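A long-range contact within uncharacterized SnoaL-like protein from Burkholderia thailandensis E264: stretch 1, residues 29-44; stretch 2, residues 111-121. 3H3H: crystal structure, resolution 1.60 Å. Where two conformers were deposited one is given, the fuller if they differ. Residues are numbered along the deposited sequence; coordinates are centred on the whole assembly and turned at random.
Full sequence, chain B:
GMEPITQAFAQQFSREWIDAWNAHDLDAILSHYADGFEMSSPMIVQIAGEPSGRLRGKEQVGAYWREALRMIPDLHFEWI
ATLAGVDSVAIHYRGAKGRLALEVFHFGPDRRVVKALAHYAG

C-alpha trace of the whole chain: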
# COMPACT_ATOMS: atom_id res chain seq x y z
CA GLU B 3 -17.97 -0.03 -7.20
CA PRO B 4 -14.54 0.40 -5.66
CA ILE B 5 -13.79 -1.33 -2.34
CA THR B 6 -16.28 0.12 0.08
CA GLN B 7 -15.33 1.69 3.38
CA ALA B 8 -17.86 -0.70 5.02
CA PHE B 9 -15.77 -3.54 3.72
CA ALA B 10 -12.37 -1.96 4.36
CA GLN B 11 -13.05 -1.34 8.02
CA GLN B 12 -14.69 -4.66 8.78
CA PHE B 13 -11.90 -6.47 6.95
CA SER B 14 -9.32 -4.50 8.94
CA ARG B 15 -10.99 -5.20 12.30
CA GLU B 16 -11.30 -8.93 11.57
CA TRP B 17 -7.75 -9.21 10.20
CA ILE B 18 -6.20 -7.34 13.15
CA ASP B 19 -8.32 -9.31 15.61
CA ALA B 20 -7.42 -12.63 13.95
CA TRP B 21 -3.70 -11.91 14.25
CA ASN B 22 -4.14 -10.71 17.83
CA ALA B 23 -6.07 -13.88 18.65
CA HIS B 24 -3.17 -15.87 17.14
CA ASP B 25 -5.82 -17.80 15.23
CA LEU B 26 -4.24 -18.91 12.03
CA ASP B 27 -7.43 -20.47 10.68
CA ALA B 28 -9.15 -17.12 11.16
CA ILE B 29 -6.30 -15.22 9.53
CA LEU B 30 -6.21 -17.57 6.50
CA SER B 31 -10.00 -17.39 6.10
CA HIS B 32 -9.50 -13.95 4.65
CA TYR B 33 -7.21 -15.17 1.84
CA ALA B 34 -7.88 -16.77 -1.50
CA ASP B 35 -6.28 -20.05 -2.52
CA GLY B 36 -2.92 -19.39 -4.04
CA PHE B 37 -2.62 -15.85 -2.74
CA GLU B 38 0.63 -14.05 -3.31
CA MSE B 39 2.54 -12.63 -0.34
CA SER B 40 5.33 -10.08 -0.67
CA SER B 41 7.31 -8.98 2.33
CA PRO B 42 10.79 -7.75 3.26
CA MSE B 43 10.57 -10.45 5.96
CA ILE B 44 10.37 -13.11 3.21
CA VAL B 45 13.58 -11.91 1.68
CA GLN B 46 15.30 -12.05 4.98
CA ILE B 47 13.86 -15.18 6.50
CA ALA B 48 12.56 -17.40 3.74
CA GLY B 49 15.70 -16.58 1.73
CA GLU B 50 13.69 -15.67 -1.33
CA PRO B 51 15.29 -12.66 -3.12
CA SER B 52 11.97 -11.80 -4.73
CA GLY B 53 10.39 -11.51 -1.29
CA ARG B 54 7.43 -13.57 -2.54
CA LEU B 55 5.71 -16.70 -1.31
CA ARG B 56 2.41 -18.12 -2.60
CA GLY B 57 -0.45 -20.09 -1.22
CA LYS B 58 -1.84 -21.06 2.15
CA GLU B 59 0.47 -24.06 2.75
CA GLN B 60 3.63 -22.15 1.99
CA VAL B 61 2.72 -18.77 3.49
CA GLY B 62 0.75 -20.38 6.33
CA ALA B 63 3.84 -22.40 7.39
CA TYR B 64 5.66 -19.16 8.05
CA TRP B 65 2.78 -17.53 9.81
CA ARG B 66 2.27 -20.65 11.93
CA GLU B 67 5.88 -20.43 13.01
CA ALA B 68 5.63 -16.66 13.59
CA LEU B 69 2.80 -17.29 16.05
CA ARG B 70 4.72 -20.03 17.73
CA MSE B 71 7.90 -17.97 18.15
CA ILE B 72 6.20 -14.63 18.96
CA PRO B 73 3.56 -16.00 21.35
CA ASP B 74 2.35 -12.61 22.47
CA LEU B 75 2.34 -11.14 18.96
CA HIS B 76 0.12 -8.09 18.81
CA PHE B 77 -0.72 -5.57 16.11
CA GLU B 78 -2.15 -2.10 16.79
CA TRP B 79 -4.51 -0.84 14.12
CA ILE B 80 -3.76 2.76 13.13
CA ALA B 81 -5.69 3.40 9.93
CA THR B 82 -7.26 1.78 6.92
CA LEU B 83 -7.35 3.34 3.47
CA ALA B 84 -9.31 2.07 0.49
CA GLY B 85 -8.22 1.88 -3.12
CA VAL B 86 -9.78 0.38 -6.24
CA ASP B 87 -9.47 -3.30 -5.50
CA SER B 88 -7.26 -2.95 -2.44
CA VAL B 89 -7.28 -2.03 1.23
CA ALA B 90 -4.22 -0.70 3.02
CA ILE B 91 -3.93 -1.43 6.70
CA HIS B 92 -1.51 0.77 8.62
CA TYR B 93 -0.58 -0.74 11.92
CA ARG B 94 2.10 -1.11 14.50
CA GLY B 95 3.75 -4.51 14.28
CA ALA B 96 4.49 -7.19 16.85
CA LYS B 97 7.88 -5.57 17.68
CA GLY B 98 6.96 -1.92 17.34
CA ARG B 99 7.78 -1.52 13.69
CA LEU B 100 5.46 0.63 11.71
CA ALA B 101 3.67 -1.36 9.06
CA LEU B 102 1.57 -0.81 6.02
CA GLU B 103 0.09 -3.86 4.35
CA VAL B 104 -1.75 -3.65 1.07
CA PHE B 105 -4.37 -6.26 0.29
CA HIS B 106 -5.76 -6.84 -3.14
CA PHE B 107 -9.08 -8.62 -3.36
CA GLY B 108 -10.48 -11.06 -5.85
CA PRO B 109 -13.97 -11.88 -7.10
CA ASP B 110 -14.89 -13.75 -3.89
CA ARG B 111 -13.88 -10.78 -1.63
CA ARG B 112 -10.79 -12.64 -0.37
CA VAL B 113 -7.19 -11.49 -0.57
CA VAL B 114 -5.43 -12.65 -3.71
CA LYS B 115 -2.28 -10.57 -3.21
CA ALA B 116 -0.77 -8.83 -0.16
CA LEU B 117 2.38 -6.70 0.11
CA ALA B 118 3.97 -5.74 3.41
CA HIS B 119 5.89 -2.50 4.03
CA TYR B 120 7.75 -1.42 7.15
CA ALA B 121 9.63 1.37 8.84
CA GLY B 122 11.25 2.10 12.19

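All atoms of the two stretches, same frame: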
# COMPACT_ATOMS: atom_id res chain seq x y z
N ILE B 29 -7.13 -16.06 10.42
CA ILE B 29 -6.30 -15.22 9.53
C ILE B 29 -6.45 -15.68 8.08
O ILE B 29 -6.78 -14.86 7.20
CB ILE B 29 -4.83 -15.29 9.93
CG1 ILE B 29 -4.60 -14.64 11.32
CG2 ILE B 29 -3.94 -14.59 8.88
CD1 ILE B 29 -3.28 -15.14 11.93
N LEU B 30 -6.25 -16.98 7.85
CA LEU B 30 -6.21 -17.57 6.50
C LEU B 30 -7.57 -17.52 5.84
O LEU B 30 -7.65 -17.60 4.61
CB LEU B 30 -5.62 -18.96 6.51
CG LEU B 30 -4.10 -19.01 6.68
CD1 LEU B 30 -3.58 -20.39 6.84
CD2 LEU B 30 -3.38 -18.36 5.49
N SER B 31 -8.65 -17.43 6.63
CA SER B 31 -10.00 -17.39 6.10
C SER B 31 -10.19 -16.17 5.21
O SER B 31 -11.05 -16.18 4.37
CB SER B 31 -11.06 -17.39 7.20
OG SER B 31 -11.14 -16.13 7.86
N HIS B 32 -9.35 -15.15 5.37
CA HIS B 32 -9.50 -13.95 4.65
C HIS B 32 -8.83 -14.01 3.27
O HIS B 32 -8.94 -13.06 2.54
CB HIS B 32 -8.89 -12.80 5.42
CG HIS B 32 -9.67 -12.51 6.66
ND1 HIS B 32 -10.93 -11.95 6.63
CD2 HIS B 32 -9.44 -12.87 7.95
CE1 HIS B 32 -11.41 -11.89 7.86
NE2 HIS B 32 -10.53 -12.46 8.68
N TYR B 33 -8.08 -15.08 3.03
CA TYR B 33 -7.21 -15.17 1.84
C TYR B 33 -7.74 -16.19 0.86
O TYR B 33 -8.28 -17.22 1.25
CB TYR B 33 -5.79 -15.53 2.26
CG TYR B 33 -5.07 -14.45 3.08
CD1 TYR B 33 -5.33 -14.29 4.45
CD2 TYR B 33 -4.20 -13.56 2.50
CE1 TYR B 33 -4.72 -13.34 5.17
CE2 TYR B 33 -3.57 -12.60 3.20
CZ TYR B 33 -3.82 -12.47 4.56
OH TYR B 33 -3.15 -11.58 5.37
N ALA B 34 -7.56 -15.88 -0.42
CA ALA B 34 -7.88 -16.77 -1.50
C ALA B 34 -6.83 -17.89 -1.64
O ALA B 34 -5.69 -17.73 -1.22
CB ALA B 34 -7.95 -15.98 -2.81
N ASP B 35 -7.24 -19.03 -2.18
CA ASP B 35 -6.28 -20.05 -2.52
C ASP B 35 -5.24 -19.45 -3.46
O ASP B 35 -5.56 -18.69 -4.38
CB ASP B 35 -6.96 -21.23 -3.19
CG ASP B 35 -7.89 -22.00 -2.24
OD1 ASP B 35 -7.63 -22.05 -1.05
OD2 ASP B 35 -8.87 -22.58 -2.73
N GLY B 36 -3.98 -19.82 -3.22
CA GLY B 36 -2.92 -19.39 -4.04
C GLY B 36 -2.57 -17.93 -3.95
O GLY B 36 -1.91 -17.40 -4.83
N PHE B 37 -2.97 -17.27 -2.88
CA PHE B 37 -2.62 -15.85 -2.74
C PHE B 37 -1.13 -15.61 -2.72
O PHE B 37 -0.31 -16.43 -2.23
CB PHE B 37 -3.27 -15.24 -1.49
CG PHE B 37 -2.58 -15.57 -0.20
CD1 PHE B 37 -2.88 -16.76 0.48
CD2 PHE B 37 -1.75 -14.66 0.40
CE1 PHE B 37 -2.27 -17.03 1.68
CE2 PHE B 37 -1.13 -14.96 1.59
CZ PHE B 37 -1.41 -16.13 2.24
N GLU B 38 -0.76 -14.45 -3.25
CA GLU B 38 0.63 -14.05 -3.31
C GLU B 38 0.92 -13.17 -2.13
O GLU B 38 0.15 -12.25 -1.85
CB GLU B 38 0.89 -13.25 -4.57
CG GLU B 38 0.73 -14.00 -5.85
CD GLU B 38 0.96 -13.07 -7.03
OE1 GLU B 38 2.13 -12.72 -7.26
OE2 GLU B 38 -0.03 -12.66 -7.68
N MSE B 39 2.07 -13.41 -1.50
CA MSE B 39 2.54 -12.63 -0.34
C MSE B 39 3.91 -12.08 -0.64
O MSE B 39 4.80 -12.81 -1.12
CB MSE B 39 2.57 -13.47 0.96
CG MSE B 39 2.98 -12.69 2.25
SE MSE B 39 1.63 -11.37 2.64
CE MSE B 39 2.77 -10.03 3.46
N SER B 40 4.05 -10.75 -0.56
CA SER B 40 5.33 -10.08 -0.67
C SER B 40 5.69 -9.42 0.62
O SER B 40 4.88 -8.72 1.19
CB SER B 40 5.23 -9.02 -1.74
OG SER B 40 6.32 -8.17 -1.71
N SER B 41 6.89 -9.68 1.12
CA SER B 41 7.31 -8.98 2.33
C SER B 41 8.83 -8.89 2.43
O SER B 41 9.53 -9.85 2.10
CB SER B 41 6.86 -9.73 3.56
OG SER B 41 7.30 -9.09 4.74
N PRO B 42 9.35 -7.78 2.96
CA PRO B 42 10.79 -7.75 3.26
C PRO B 42 11.19 -8.89 4.20
O PRO B 42 12.35 -9.34 4.17
CB PRO B 42 10.95 -6.39 3.95
CG PRO B 42 9.84 -5.58 3.28
CD PRO B 42 8.70 -6.49 3.20
N MSE B 43 10.26 -9.36 5.02
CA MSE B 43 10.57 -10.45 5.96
C MSE B 43 10.77 -11.79 5.23
O MSE B 43 11.45 -12.70 5.74
CB MSE B 43 9.47 -10.58 7.01
CG MSE B 43 9.26 -9.34 7.87
SE MSE B 43 7.93 -9.83 9.25
CE MSE B 43 8.07 -8.37 10.44
N ILE B 44 10.17 -11.92 4.05
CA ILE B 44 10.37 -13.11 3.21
C ILE B 44 11.76 -13.13 2.63
O ILE B 44 12.41 -14.18 2.56
CB ILE B 44 9.29 -13.23 2.14
CG1 ILE B 44 7.97 -13.58 2.82
CG2 ILE B 44 9.63 -14.29 1.11
CD1 ILE B 44 6.71 -13.44 1.91
N ARG B 111 -14.20 -11.65 -2.78
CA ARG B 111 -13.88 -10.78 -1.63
C ARG B 111 -12.77 -11.33 -0.66
O ARG B 111 -12.74 -11.02 0.54
CB ARG B 111 -15.15 -10.53 -0.82
N ARG B 112 -11.91 -12.20 -1.15
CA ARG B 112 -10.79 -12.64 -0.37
C ARG B 112 -9.51 -12.09 -0.99
O ARG B 112 -9.49 -11.65 -2.14
CB ARG B 112 -10.76 -14.14 -0.25
CG ARG B 112 -11.99 -14.65 0.41
CD ARG B 112 -11.75 -15.89 1.14
NE ARG B 112 -11.43 -17.00 0.29
CZ ARG B 112 -11.17 -18.21 0.78
NH1 ARG B 112 -10.89 -19.19 -0.05
NH2 ARG B 112 -11.17 -18.44 2.11
N VAL B 113 -8.45 -12.09 -0.19
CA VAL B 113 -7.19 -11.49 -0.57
C VAL B 113 -6.45 -12.41 -1.52
O VAL B 113 -6.17 -13.59 -1.20
CB VAL B 113 -6.32 -11.22 0.64
CG1 VAL B 113 -4.93 -10.62 0.19
CG2 VAL B 113 -7.00 -10.26 1.59
N VAL B 114 -6.16 -11.89 -2.70
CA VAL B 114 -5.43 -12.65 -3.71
C VAL B 114 -3.96 -12.26 -3.73
O VAL B 114 -3.13 -13.00 -4.26
CB VAL B 114 -6.06 -12.47 -5.10
CG1 VAL B 114 -7.46 -13.07 -5.10
CG2 VAL B 114 -6.04 -11.01 -5.62
N LYS B 115 -3.64 -11.06 -3.21
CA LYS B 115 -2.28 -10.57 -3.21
C LYS B 115 -2.11 -9.59 -2.03
O LYS B 115 -2.92 -8.70 -1.87
CB LYS B 115 -1.91 -9.85 -4.51
CG LYS B 115 -0.47 -9.43 -4.59
CD LYS B 115 -0.17 -8.88 -5.99
CE LYS B 115 1.31 -8.59 -6.21
NZ LYS B 115 1.72 -8.80 -7.64
N ALA B 116 -1.05 -9.74 -1.27
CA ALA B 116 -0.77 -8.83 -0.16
C ALA B 116 0.68 -8.48 -0.20
O ALA B 116 1.50 -9.31 -0.58
CB ALA B 116 -1.17 -9.40 1.21
N LEU B 117 0.99 -7.21 0.13
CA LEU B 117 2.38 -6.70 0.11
C LEU B 117 2.59 -5.95 1.42
O LEU B 117 1.83 -5.06 1.76
CB LEU B 117 2.59 -5.71 -1.02
CG LEU B 117 2.23 -6.12 -2.42
CD1 LEU B 117 0.70 -6.02 -2.64
CD2 LEU B 117 3.01 -5.17 -3.36
N ALA B 118 3.64 -6.32 2.15
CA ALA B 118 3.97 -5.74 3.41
C ALA B 118 5.03 -4.63 3.20
O ALA B 118 5.92 -4.75 2.34
CB ALA B 118 4.49 -6.80 4.34
N HIS B 119 4.96 -3.60 4.04
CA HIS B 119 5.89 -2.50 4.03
C HIS B 119 6.14 -2.15 5.46
O HIS B 119 5.22 -2.20 6.29
CB HIS B 119 5.30 -1.25 3.38
CG HIS B 119 4.80 -1.44 1.99
ND1 HIS B 119 3.60 -2.08 1.72
CD2 HIS B 119 5.29 -1.01 0.81
CE1 HIS B 119 3.46 -2.14 0.39
NE2 HIS B 119 4.44 -1.45 -0.18
N TYR B 120 7.39 -1.78 5.78
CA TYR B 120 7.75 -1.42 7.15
C TYR B 120 8.66 -0.22 7.25
O TYR B 120 9.34 0.15 6.29
CB TYR B 120 8.53 -2.61 7.76
CG TYR B 120 7.72 -3.84 7.87
CD1 TYR B 120 6.79 -3.96 8.90
CD2 TYR B 120 7.84 -4.89 6.98
CE1 TYR B 120 6.04 -5.03 9.03
CE2 TYR B 120 7.05 -6.02 7.13
CZ TYR B 120 6.18 -6.07 8.15
OH TYR B 120 5.40 -7.16 8.30
N ALA B 121 8.65 0.38 8.45
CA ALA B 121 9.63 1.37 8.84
C ALA B 121 9.89 1.27 10.35
O ALA B 121 9.11 0.65 11.12
CB ALA B 121 9.14 2.72 8.51
O HOH W 1 -9.23 -21.43 0.93
O HOH W 2 -10.00 -19.24 -2.97
O HOH W 3 -2.54 -12.80 -6.92
O HOH W 4 6.57 -5.86 -0.01

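The contact is a parallel strand pairing broken by a corner. Strand 37-40 runs beside strand 115-121 with only 8° between their directions, and the register of the ladder puts the bridged residues on one face or the other. E38 N donates to V114 O (3.0 Å), A116 N to E38 O (2.8 Å), S40 N to A116 O (2.9 Å) and A118 N to S40 O (2.9 Å). Before the corner the same logic holds a shorter bridge: V113 N donates to H32 O (2.9 Å) and A34 N to V113 O (2.8 Å). Between the two segments, a type II turn from A34 to F37 redirects the chain, with G36 at a positive phi that favours glycine.

Side chains then sort by face. Y33, V113, M39 and A116 share one. The m rotamer of Y33 sets its ring beside V113, CD2 lying 3.7 Å from V113 CB, while A116 CB meets the ring near its plane, 4.5 Å from CE2. Selenomethionine M39 takes chi1 t and chi2 p, and its end bends back toward the neighbouring strand: SE rests 3.7 Å from A116 CB and CE 3.8 Å from A118 CB. The M39 chain thus packs its SE and CE against the CB atoms of A116 and A118.

E38, K115, S40 and L117 occupy the opposite face. K115 is extended, t through chi3, and E38 is m then t before bending at chi3 (74°); their ends form a long salt bridge, OE1 to NZ 4.0 Å. The other carboxylate oxygen, E38 OE2, takes a hydrogen from a water that also donates to V114 O. A second water links S40 OG to A118 O.

R112 binds the turn. With chi1 m, chi2 t and chi3 m, its guanidinium reaches the carbonyl groups of the type I turn from L30 to Y33, where R112 NH2 donates to S31 O (3.2 Å) near the guanidinium plane. Y33 O instead lies over one face of the guanidinium, 3.3 Å from both R112 NE and R112 NH2, at angles too poor for a hydrogen bond. D35 OD1 stays 4.5 Å from R112 NH1, beyond a salt bridge, and a water bridges those two atoms.

At the far end, S41 adopts t, so that OG accepts from M43 N (3.0 Å) and caps the helix beginning at P42. The m rotamer of Y120 brings its ring edge to P42, CD2 lying 4.2 Å from P42 CD. M43, m then t and t, reaches the same ring obliquely, CE 3.8 Å from Y120 CZ.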